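Long-range contact in uncharacterized protein Rv2277c (PDB 5VUG), which is uncharacterised but carries a TIM-barrel domain of the glycerophosphodiester phosphodiesterase family and so probably hydrolyses phosphoric diesters: residues Asp9-Asp22 and Ala260-Leu274. Numbering follows the deposited sequence.
Sequences DDPMIVAHRAGTRD and AHKIGLDAVLVDSPL
V14 and L269 interlock on one face of a parallel strand pair: CD1 of L269 presses against V14 CG1 (3.7 Å) and on against CA and CB of H16, filling the notch between the two side chains. Strands 12-16 and 267-270 are zipped by five backbone hydrogen bonds, from D266 O to H16 N. On the other face, I13 reaches both valines: its CD1 meets V268 CG2 at 3.6 Å, while its CG2 crosses to V270 CG2.

At the C-terminal end of the pairing, H16 lays its imidazole alongside the D271 side chain, both pointing the same way. CG lies anti to the backbone N (chi1 -175°), which sets the ring beside D271, and ND1 donates to D271 OD1 over 2.8 Å, on the syn side but somewhat out of the carboxylate plane; T20 CG2 packs against the same carboxylate. NE2 is hydrogen-bonded to a glycerol, probably from the crystallisation liquor. Next door, the P273 ring is a bump fitted between A15 CB and the bare CA of G19, its CD 3.6 Å from that CA. S272 is the N-cap of helix 273-277, its OG bonded to A275 N; D22 braces this start from across the contact, OD1 accepting from S272 OG and OD2 from L274 N at 3.0 Å.

At the opposite end P11 is the plug. Its CB sits 3.4 Å from L265 O, and its CD lies by H261 CD2, whose ring bonds through NE2 to D10 OD1 (2.9 Å).

This pairing closes the barrel, joining the first strand to the last: strand 41-48 flanks 12-16, strand 245-249 flanks 267-270, W43 packs on V14 and L269, and helix 28-36 covers A15.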
ATOM      1  N   ASP A   9      24.853  -9.692 -17.497  1.00 43.70           N
ATOM      2  CA  ASP A   9      25.083  -8.603 -18.440  1.00 41.41           C
ATOM      3  C   ASP A   9      24.478  -7.300 -17.921  1.00 36.06           C
ATOM      4  O   ASP A   9      24.024  -7.227 -16.779  1.00 38.05           O
ATOM      5  CB  ASP A   9      24.507  -8.948 -19.816  1.00 44.34           C
ATOM      6  CG  ASP A   9      25.125 -10.200 -20.411  1.00 48.89           C
ATOM      7  OD1 ASP A   9      24.545 -11.296 -20.240  1.00 50.98           O
ATOM      8  OD2 ASP A   9      26.200 -10.089 -21.041  1.00 50.36           O
ATOM      9  N   ASP A  10      24.476  -6.270 -18.772  1.00 29.35           N
ATOM     10  CA  ASP A  10      23.999  -4.964 -18.362  1.00 22.21           C
ATOM     11  C   ASP A  10      22.542  -4.768 -18.775  1.00 16.40           C
ATOM     12  O   ASP A  10      22.108  -5.258 -19.825  1.00 17.65           O
ATOM     13  CB  ASP A  10      24.826  -3.862 -19.033  1.00 23.56           C
ATOM     14  CG  ASP A  10      26.289  -3.876 -18.627  1.00 28.03           C
ATOM     15  OD1 ASP A  10      26.676  -4.641 -17.715  1.00 27.88           O
ATOM     16  OD2 ASP A  10      27.063  -3.105 -19.237  1.00 30.91           O
ATOM     17  N   PRO A  11      21.760  -4.038 -17.984  1.00 13.94           N
ATOM     18  CA  PRO A  11      20.417  -3.650 -18.441  1.00 12.45           C
ATOM     19  C   PRO A  11      20.504  -2.794 -19.697  1.00 13.02           C
ATOM     20  O   PRO A  11      21.455  -2.033 -19.889  1.00 13.05           O
ATOM     21  CB  PRO A  11      19.863  -2.840 -17.260  1.00 12.64           C
ATOM     22  CG  PRO A  11      20.678  -3.299 -16.069  1.00 13.62           C
ATOM     23  CD  PRO A  11      22.043  -3.589 -16.611  1.00 13.37           C
HETATM   24  N   MSE A  12      19.505  -2.934 -20.567  1.00 11.81           N
HETATM   25  CA  MSE A  12      19.362  -2.027 -21.702  1.00 11.81           C
HETATM   26  C   MSE A  12      19.201  -0.596 -21.217  1.00 11.01           C
HETATM   27  O   MSE A  12      18.432  -0.337 -20.282  1.00 13.01           O
HETATM   28  CB  MSE A  12      18.120  -2.382 -22.524  1.00 12.38           C
HETATM   29  CG  MSE A  12      18.241  -3.646 -23.348  1.00 14.52           C
HETATM   30 SE   MSE A  12      16.456  -4.220 -23.868  0.69 19.32          SE
HETATM   31  CE  MSE A  12      15.840  -2.557 -24.709  1.00 18.72           C
ATOM     32  N   ILE A  13      19.886   0.342 -21.866  1.00 10.60           N
ATOM     33  CA  ILE A  13      19.700   1.762 -21.581  1.00 10.41           C
ATOM     34  C   ILE A  13      18.631   2.302 -22.521  1.00 11.27           C
ATOM     35  O   ILE A  13      18.829   2.329 -23.743  1.00 11.61           O
ATOM     36  CB  ILE A  13      21.010   2.546 -21.745  1.00 12.04           C
ATOM     37  CG1 ILE A  13      22.120   1.946 -20.869  1.00 14.69           C
ATOM     38  CG2 ILE A  13      20.774   4.028 -21.432  1.00 12.04           C
ATOM     39  CD1 ILE A  13      21.795   1.905 -19.393  1.00 15.24           C
ATOM     40  N   VAL A  14      17.509   2.753 -21.961  1.00  8.91           N
ATOM     41  CA  VAL A  14      16.380   3.245 -22.758  1.00 10.28           C
ATOM     42  C   VAL A  14      16.237   4.746 -22.525  1.00 10.12           C
ATOM     43  O   VAL A  14      16.101   5.187 -21.380  1.00  9.30           O
ATOM     44  CB  VAL A  14      15.077   2.493 -22.430  1.00  9.36           C
ATOM     45  CG1 VAL A  14      13.912   3.035 -23.260  1.00  8.23           C
ATOM     46  CG2 VAL A  14      15.242   0.991 -22.666  1.00 10.60           C
ATOM     47  N   ALA A  15      16.264   5.532 -23.603  1.00  9.48           N
ATOM     48  CA  ALA A  15      16.220   6.995 -23.490  1.00  9.36           C
ATOM     49  C   ALA A  15      14.788   7.460 -23.231  1.00  8.65           C
ATOM     50  O   ALA A  15      13.925   7.362 -24.114  1.00  9.90           O
ATOM     51  CB  ALA A  15      16.777   7.650 -24.750  1.00 10.20           C
ATOM     52  N   HIS A  16      14.546   8.010 -22.040  1.00  9.70           N
ATOM     53  CA  HIS A  16      13.203   8.426 -21.645  1.00  9.02           C
ATOM     54  C   HIS A  16      12.799   9.707 -22.370  1.00  8.84           C
ATOM     55  O   HIS A  16      13.417  10.759 -22.170  1.00  8.79           O
ATOM     56  CB  HIS A  16      13.180   8.665 -20.140  1.00  9.81           C
ATOM     57  CG  HIS A  16      11.823   8.979 -19.600  1.00 10.57           C
ATOM     58  ND1 HIS A  16      11.617   9.929 -18.625  1.00 10.98           N
ATOM     59  CD2 HIS A  16      10.604   8.464 -19.889  1.00 10.03           C
ATOM     60  CE1 HIS A  16      10.327   9.998 -18.342  1.00 12.15           C
ATOM     61  NE2 HIS A  16       9.689   9.116 -19.092  1.00 12.18           N
ATOM     62  N   ARG A  17      11.731   9.634 -23.172  1.00  8.11           N
ATOM     63  CA  ARG A  17      11.311  10.751 -24.030  1.00  8.22           C
ATOM     64  C   ARG A  17      12.462  11.209 -24.921  1.00  9.89           C
ATOM     65  O   ARG A  17      12.644  12.402 -25.176  1.00 10.41           O
ATOM     66  CB  ARG A  17      10.730  11.927 -23.238  1.00 10.80           C
ATOM     67  CG  ARG A  17       9.800  11.551 -22.101  1.00 14.93           C
ATOM     68  CD  ARG A  17       9.403  12.820 -21.362  1.00 19.95           C
ATOM     69  NE  ARG A  17       8.751  12.536 -20.094  1.00 17.04           N
ATOM     70  CZ  ARG A  17       8.768  13.359 -19.058  1.00 14.14           C
ATOM     71  NH1 ARG A  17       8.150  13.020 -17.940  1.00 18.45           N
ATOM     72  NH2 ARG A  17       9.405  14.524 -19.141  1.00 13.38           N
ATOM     73  N   ALA A  18      13.255  10.238 -25.386  1.00 10.31           N
ATOM     74  CA  ALA A  18      14.442  10.467 -26.201  1.00 11.11           C
ATOM     75  C   ALA A  18      15.566  11.153 -25.437  1.00 11.93           C
ATOM     76  O   ALA A  18      16.514  11.653 -26.054  1.00 11.89           O
ATOM     77  CB  ALA A  18      14.134  11.189 -27.526  1.00 10.20           C
ATOM     78  N   GLY A  19      15.498  11.159 -24.105  1.00 10.80           N
ATOM     79  CA  GLY A  19      16.566  11.705 -23.286  1.00 12.09           C
ATOM     80  C   GLY A  19      16.341  13.140 -22.854  1.00 13.01           C
ATOM     81  O   GLY A  19      17.150  14.026 -23.159  1.00 12.57           O
ATOM     82  N   THR A  20      15.274  13.343 -22.071  1.00 11.55           N
ATOM     83  CA  THR A  20      14.730  14.666 -21.768  1.00 12.90           C
ATOM     84  C   THR A  20      15.735  15.600 -21.079  1.00 12.57           C
ATOM     85  O   THR A  20      15.621  16.825 -21.206  1.00 16.16           O
ATOM     86  CB  THR A  20      13.447  14.468 -20.946  1.00 17.73           C
ATOM     87  OG1 THR A  20      12.890  15.728 -20.565  1.00 18.15           O
ATOM     88  CG2 THR A  20      13.719  13.657 -19.711  1.00 21.92           C
ATOM     89  N   ARG A  21      16.707  15.059 -20.339  1.00 13.47           N
ATOM     90  CA  ARG A  21      17.680  15.918 -19.664  1.00 14.43           C
ATOM     91  C   ARG A  21      18.693  16.520 -20.637  1.00 15.67           C
ATOM     92  O   ARG A  21      19.145  17.656 -20.442  1.00 17.52           O
ATOM     93  CB  ARG A  21      18.396  15.120 -18.573  1.00 17.96           C
ATOM     94  CG  ARG A  21      19.524  15.849 -17.883  1.00 26.18           C
ATOM     95  CD  ARG A  21      19.040  17.052 -17.108  1.00 36.43           C
ATOM     96  NE  ARG A  21      19.904  17.325 -15.959  1.00 49.38           N
ATOM     97  CZ  ARG A  21      21.121  17.859 -16.037  1.00 57.40           C
ATOM     98  NH1 ARG A  21      21.640  18.186 -17.215  1.00 60.32           N
ATOM     99  NH2 ARG A  21      21.825  18.066 -14.931  1.00 58.83           N
ATOM    100  N   ASP A  22      19.049  15.791 -21.688  1.00 14.27           N
ATOM    101  CA  ASP A  22      20.153  16.175 -22.558  1.00 12.89           C
ATOM    102  C   ASP A  22      19.746  17.132 -23.677  1.00 14.57           C
ATOM    103  O   ASP A  22      20.527  18.016 -24.042  1.00 15.11           O
ATOM    104  CB  ASP A  22      20.780  14.926 -23.186  1.00 14.28           C
ATOM    105  CG  ASP A  22      21.438  14.013 -22.163  1.00 12.96           C
ATOM    106  OD1 ASP A  22      21.712  14.453 -21.025  1.00 16.33           O
ATOM    107  OD2 ASP A  22      21.698  12.844 -22.511  1.00 14.24           O
ATOM    108  N   ALA A 260      19.458  -1.871 -10.285  1.00 12.48           N
ATOM    109  CA  ALA A 260      18.900  -2.511 -11.477  1.00 11.58           C
ATOM    110  C   ALA A 260      19.833  -3.586 -12.018  1.00 12.79           C
ATOM    111  O   ALA A 260      19.388  -4.667 -12.430  1.00 13.54           O
ATOM    112  CB  ALA A 260      18.667  -1.456 -12.560  1.00 11.37           C
ATOM    113  N   HIS A 261      21.132  -3.295 -12.037  1.00 12.54           N
ATOM    114  CA  HIS A 261      22.114  -4.255 -12.519  1.00 11.88           C
ATOM    115  C   HIS A 261      22.177  -5.481 -11.612  1.00 12.99           C
ATOM    116  O   HIS A 261      22.195  -6.623 -12.091  1.00 15.12           O
ATOM    117  CB  HIS A 261      23.473  -3.567 -12.584  1.00 11.13           C
ATOM    118  CG  HIS A 261      24.478  -4.297 -13.409  1.00 13.89           C
ATOM    119  ND1 HIS A 261      25.057  -5.479 -12.999  1.00 16.71           N
ATOM    120  CD2 HIS A 261      25.002  -4.019 -14.626  1.00 16.36           C
ATOM    121  CE1 HIS A 261      25.902  -5.892 -13.927  1.00 19.21           C
ATOM    122  NE2 HIS A 261      25.887  -5.022 -14.922  1.00 18.02           N
ATOM    123  N   LYS A 262      22.221  -5.257 -10.296  1.00 14.08           N
ATOM    124  CA  LYS A 262      22.352  -6.359  -9.344  1.00 16.28           C
ATOM    125  C   LYS A 262      21.168  -7.310  -9.433  1.00 15.96           C
ATOM    126  O   LYS A 262      21.331  -8.535  -9.358  1.00 18.40           O
ATOM    127  CB  LYS A 262      22.473  -5.805  -7.925  1.00 20.28           C
ATOM    128  CG  LYS A 262      22.526  -6.883  -6.835  1.00 24.29           C
ATOM    129  CD  LYS A 262      22.571  -6.277  -5.428  1.00 30.15           C
ATOM    130  CE  LYS A 262      21.251  -5.602  -5.055  1.00 37.43           C
ATOM    131  NZ  LYS A 262      21.270  -4.991  -3.683  1.00 40.27           N
ATOM    132  N   ILE A 263      19.961  -6.765  -9.586  1.00 15.71           N
ATOM    133  CA  ILE A 263      18.768  -7.609  -9.615  1.00 15.76           C
ATOM    134  C   ILE A 263      18.419  -8.100 -11.012  1.00 17.13           C
ATOM    135  O   ILE A 263      17.494  -8.912 -11.156  1.00 18.80           O
ATOM    136  CB  ILE A 263      17.564  -6.945  -8.916  1.00 16.13           C
ATOM    137  CG1 ILE A 263      17.047  -5.747  -9.726  1.00 15.38           C
ATOM    138  CG2 ILE A 263      17.950  -6.523  -7.507  1.00 17.52           C
ATOM    139  CD1 ILE A 263      15.898  -5.005  -9.053  1.00 13.93           C
ATOM    140  N   GLY A 264      19.123  -7.641 -12.040  1.00 16.48           N
ATOM    141  CA  GLY A 264      18.909  -8.170 -13.372  1.00 15.93           C
ATOM    142  C   GLY A 264      17.717  -7.615 -14.124  1.00 16.00           C
ATOM    143  O   GLY A 264      17.097  -8.347 -14.903  1.00 17.12           O
ATOM    144  N   LEU A 265      17.362  -6.348 -13.913  1.00 14.51           N
ATOM    145  CA  LEU A 265      16.354  -5.737 -14.771  1.00 11.41           C
ATOM    146  C   LEU A 265      16.816  -5.775 -16.224  1.00 10.59           C
ATOM    147  O   LEU A 265      17.991  -5.551 -16.527  1.00 13.11           O
ATOM    148  CB  LEU A 265      16.108  -4.286 -14.367  1.00 13.05           C
ATOM    149  CG  LEU A 265      15.526  -4.022 -12.980  1.00 12.28           C
ATOM    150  CD1 LEU A 265      15.220  -2.533 -12.817  1.00 13.22           C
ATOM    151  CD2 LEU A 265      14.281  -4.866 -12.731  1.00 16.40           C
ATOM    152  N   ASP A 266      15.877  -6.054 -17.126  1.00 10.05           N
ATOM    153  CA  ASP A 266      16.209  -6.102 -18.546  1.00 10.71           C
ATOM    154  C   ASP A 266      16.563  -4.728 -19.087  1.00 10.50           C
ATOM    155  O   ASP A 266      17.331  -4.624 -20.056  1.00 11.71           O
ATOM    156  CB  ASP A 266      15.047  -6.689 -19.341  1.00 11.90           C
ATOM    157  CG  ASP A 266      14.792  -8.131 -18.995  1.00 15.02           C
ATOM    158  OD1 ASP A 266      15.475  -9.016 -19.556  1.00 20.07           O
ATOM    159  OD2 ASP A 266      13.934  -8.374 -18.135  1.00 12.69           O
ATOM    160  N   ALA A 267      16.006  -3.669 -18.495  1.00 10.01           N
ATOM    161  CA  ALA A 267      16.165  -2.327 -19.033  1.00 10.16           C
ATOM    162  C   ALA A 267      16.006  -1.306 -17.918  1.00  9.37           C
ATOM    163  O   ALA A 267      15.341  -1.562 -16.902  1.00 10.01           O
ATOM    164  CB  ALA A 267      15.107  -2.057 -20.116  1.00 10.79           C
ATOM    165  N   VAL A 268      16.625  -0.139 -18.124  1.00  8.64           N
ATOM    166  CA  VAL A 268      16.447   1.029 -17.269  1.00  8.57           C
ATOM    167  C   VAL A 268      16.073   2.228 -18.128  1.00  9.51           C
ATOM    168  O   VAL A 268      16.617   2.420 -19.223  1.00 11.35           O
ATOM    169  CB  VAL A 268      17.699   1.344 -16.422  1.00 10.10           C
ATOM    170  CG1 VAL A 268      17.942   0.244 -15.404  1.00 12.77           C
ATOM    171  CG2 VAL A 268      18.944   1.544 -17.305  1.00 11.39           C
ATOM    172  N   LEU A 269      15.139   3.034 -17.628  1.00  9.85           N
ATOM    173  CA  LEU A 269      14.605   4.182 -18.359  1.00  9.11           C
ATOM    174  C   LEU A 269      15.259   5.444 -17.800  1.00 10.55           C
ATOM    175  O   LEU A 269      15.031   5.798 -16.639  1.00 10.67           O
ATOM    176  CB  LEU A 269      13.087   4.219 -18.187  1.00  9.67           C
ATOM    177  CG  LEU A 269      12.261   5.195 -19.025  1.00  9.70           C
ATOM    178  CD1 LEU A 269      12.566   5.050 -20.514  1.00  9.43           C
ATOM    179  CD2 LEU A 269      10.769   4.949 -18.780  1.00 10.08           C
ATOM    180  N   VAL A 270      16.071   6.121 -18.623  1.00  9.89           N
ATOM    181  CA  VAL A 270      16.971   7.180 -18.164  1.00  9.42           C
ATOM    182  C   VAL A 270      16.679   8.509 -18.861  1.00 10.15           C
ATOM    183  O   VAL A 270      16.456   8.561 -20.076  1.00 11.95           O
ATOM    184  CB  VAL A 270      18.459   6.785 -18.320  1.00 10.52           C
ATOM    185  CG1 VAL A 270      18.739   5.460 -17.609  1.00 12.71           C
ATOM    186  CG2 VAL A 270      18.879   6.721 -19.798  1.00 13.24           C
ATOM    187  N   ASP A 271      16.713   9.600 -18.083  1.00 11.98           N
ATOM    188  CA  ASP A 271      16.538  10.932 -18.652  1.00 12.73           C
ATOM    189  C   ASP A 271      17.792  11.440 -19.344  1.00 12.62           C
ATOM    190  O   ASP A 271      17.697  12.333 -20.194  1.00 14.47           O
ATOM    191  CB  ASP A 271      16.143  11.947 -17.575  1.00 14.32           C
ATOM    192  CG  ASP A 271      14.716  11.766 -17.079  1.00 20.63           C
ATOM    193  OD1 ASP A 271      14.054  10.790 -17.476  1.00 24.07           O
ATOM    194  OD2 ASP A 271      14.248  12.622 -16.297  1.00 23.79           O
ATOM    195  N   SER A 272      18.966  10.917 -18.996  1.00 11.78           N
ATOM    196  CA  SER A 272      20.220  11.394 -19.578  1.00 12.59           C
ATOM    197  C   SER A 272      21.024  10.237 -20.146  1.00 12.80           C
ATOM    198  O   SER A 272      21.841   9.631 -19.438  1.00 14.70           O
ATOM    199  CB  SER A 272      21.055  12.159 -18.555  1.00 13.21           C
ATOM    200  OG  SER A 272      22.279  12.582 -19.128  1.00 16.16           O
ATOM    201  N   PRO A 273      20.837   9.922 -21.425  1.00 13.15           N
ATOM    202  CA  PRO A 273      21.740   8.972 -22.090  1.00 13.90           C
ATOM    203  C   PRO A 273      23.209   9.326 -21.934  1.00 14.20           C
ATOM    204  O   PRO A 273      24.046   8.422 -21.843  1.00 14.29           O
ATOM    205  CB  PRO A 273      21.277   9.049 -23.550  1.00 12.78           C
ATOM    206  CG  PRO A 273      19.792   9.307 -23.421  1.00 12.70           C
ATOM    207  CD  PRO A 273      19.678  10.274 -22.267  1.00 12.85           C
ATOM    208  N   LEU A 274      23.549  10.619 -21.881  1.00 15.47           N
ATOM    209  CA  LEU A 274      24.950  10.993 -21.709  1.00 18.93           C
ATOM    210  C   LEU A 274      25.481  10.565 -20.344  1.00 19.32           C
ATOM    211  O   LEU A 274      26.593  10.026 -20.245  1.00 18.96           O
ATOM    212  CB  LEU A 274      25.132  12.496 -21.943  1.00 17.94           C
ATOM    213  CG  LEU A 274      25.066  12.912 -23.416  1.00 20.47           C
ATOM    214  CD1 LEU A 274      24.922  14.429 -23.571  1.00 21.56           C
ATOM    215  CD2 LEU A 274      26.305  12.405 -24.162  1.00 21.40           C
TER
HETATM  216  O   HOH W   1      22.235  -6.855 -14.989  1.00 25.85           O